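Local structure of OmpA family protein (7RJJ) at residues Lys38-Trp43 with Ile114-Gln119. The protein probably binds peptidoglycan through this OmpA-like domain, which has a D-alanine pocket, and so may tie the outer membrane to the cell wall. Sequence-based numbering, arbitrary orientation.
Sequences KARPGW and ISLVPQ
The indole of Trp43 lies between Pro118 and Arg40. On one face Pro118 CB sits 3.6 Å from the centroid of the six-membered ring and 2° off its normal, a CH-pi contact almost exactly over the centre, while Pro118 CD reaches Trp43 CZ3 at 3.5 Å. The opposite face receives Arg40 CB, displaced toward the rim, and the Arg40 guanidinium is itself overlain near its rim by Trp43 CZ2, 3.3 Å above its plane. The Leu116 carbonyl group lies at the edge of the indole, O 3.5 Å from Trp43 CE3, whereas Leu116 CB touches CE3 (3.6 Å) from the Arg40 side of the plane. Leu116 CD1 touches Arg40 CG at 4.0 Å, the two side chains crossing at about a right angle. Trp43 and Arg40 both hold CG anti to the carbonyl carbon, and bends at chi2 and chi3 lay the guanidinium over the rim of the indole face remote from Pro118. A type II turn from Arg40 to Trp43 sets these two residues side by side. Ile7 of strand 7-8 touches Arg40, Trp43 and Leu116. The cluster thus joins the loop between helix 27-38 and strand 43-49 to strand 112-117, which pairs antiparallel with both strands 43-49 and 7-8, and to the corner at Pro118.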
# COMPACT_ATOMS: atom_id res chain seq x y z
N LYS A 38 7.92 3.75 12.12
CA LYS A 38 9.04 3.76 13.09
C LYS A 38 8.53 4.22 14.46
O LYS A 38 9.12 3.77 15.46
CB LYS A 38 10.18 4.64 12.58
CG LYS A 38 10.89 4.10 11.35
CD LYS A 38 11.70 2.86 11.62
CE LYS A 38 12.27 2.24 10.37
NZ LYS A 38 13.26 1.18 10.69
N ALA A 39 7.46 5.01 14.50
CA ALA A 39 6.93 5.51 15.80
C ALA A 39 6.14 4.41 16.51
O ALA A 39 5.82 4.61 17.69
CB ALA A 39 6.09 6.73 15.57
N ARG A 40 5.86 3.28 15.84
CA ARG A 40 5.07 2.21 16.50
C ARG A 40 5.77 0.87 16.32
O ARG A 40 5.27 -0.02 15.65
CB ARG A 40 3.62 2.24 15.98
CG ARG A 40 3.13 3.65 15.69
CD ARG A 40 1.68 3.95 16.01
NE ARG A 40 1.52 4.04 17.46
CZ ARG A 40 0.56 4.71 18.09
NH1 ARG A 40 0.53 4.71 19.42
NH2 ARG A 40 -0.34 5.40 17.42
N PRO A 41 6.95 0.68 16.94
CA PRO A 41 7.68 -0.58 16.81
C PRO A 41 6.86 -1.79 17.27
O PRO A 41 6.18 -1.68 18.26
CB PRO A 41 8.88 -0.42 17.76
CG PRO A 41 9.04 1.07 17.95
CD PRO A 41 7.66 1.67 17.77
N GLY A 42 6.87 -2.86 16.49
CA GLY A 42 6.20 -4.11 16.91
C GLY A 42 4.75 -4.22 16.50
O GLY A 42 4.18 -5.30 16.72
N TRP A 43 4.15 -3.17 15.93
CA TRP A 43 2.74 -3.27 15.48
C TRP A 43 2.71 -4.02 14.14
O TRP A 43 3.65 -3.84 13.34
CB TRP A 43 2.13 -1.87 15.32
CG TRP A 43 1.87 -1.13 16.59
CD1 TRP A 43 2.70 -0.97 17.66
CD2 TRP A 43 0.73 -0.29 16.84
NE1 TRP A 43 2.11 -0.16 18.60
CE2 TRP A 43 0.90 0.28 18.11
CE3 TRP A 43 -0.44 -0.01 16.13
CZ2 TRP A 43 -0.05 1.12 18.69
CZ3 TRP A 43 -1.37 0.82 16.69
CH2 TRP A 43 -1.18 1.39 17.95
N ILE A 114 -1.90 1.59 4.33
CA ILE A 114 -1.20 0.88 5.44
C ILE A 114 -2.01 1.08 6.73
O ILE A 114 -2.44 2.22 7.01
CB ILE A 114 0.26 1.35 5.58
CG1 ILE A 114 1.07 1.04 4.32
CG2 ILE A 114 0.91 0.75 6.82
CD1 ILE A 114 2.47 1.62 4.31
N SER A 115 -2.26 -0.02 7.44
CA SER A 115 -2.94 0.04 8.75
C SER A 115 -2.01 -0.58 9.79
O SER A 115 -1.44 -1.65 9.48
CB SER A 115 -4.26 -0.68 8.73
OG SER A 115 -5.13 -0.10 7.78
N LEU A 116 -1.82 0.07 10.93
CA LEU A 116 -0.94 -0.50 12.00
C LEU A 116 -1.86 -1.15 13.05
O LEU A 116 -2.75 -0.47 13.58
CB LEU A 116 -0.05 0.60 12.56
CG LEU A 116 0.70 1.43 11.50
CD1 LEU A 116 1.53 2.52 12.15
CD2 LEU A 116 1.57 0.55 10.63
N VAL A 117 -1.66 -2.44 13.30
CA VAL A 117 -2.56 -3.22 14.19
C VAL A 117 -1.78 -3.64 15.43
O VAL A 117 -0.82 -4.39 15.34
CB VAL A 117 -3.15 -4.43 13.43
CG1 VAL A 117 -4.11 -5.21 14.29
CG2 VAL A 117 -3.81 -3.99 12.13
N PRO A 118 -2.14 -3.12 16.62
CA PRO A 118 -1.41 -3.47 17.84
C PRO A 118 -1.73 -4.84 18.46
O PRO A 118 -0.85 -5.38 19.12
CB PRO A 118 -1.84 -2.35 18.80
CG PRO A 118 -3.24 -1.97 18.34
CD PRO A 118 -3.21 -2.14 16.84
N GLN A 119 -2.93 -5.39 18.19
CA GLN A 119 -3.34 -6.67 18.85
C GLN A 119 -2.55 -7.88 18.33
O GLN A 119 -2.57 -8.92 19.00
CB GLN A 119 -4.83 -6.96 18.65
CG GLN A 119 -5.77 -5.85 19.12
CD GLN A 119 -5.89 -4.70 18.15
OE1 GLN A 119 -5.38 -4.73 17.03
NE2 GLN A 119 -6.62 -3.68 18.56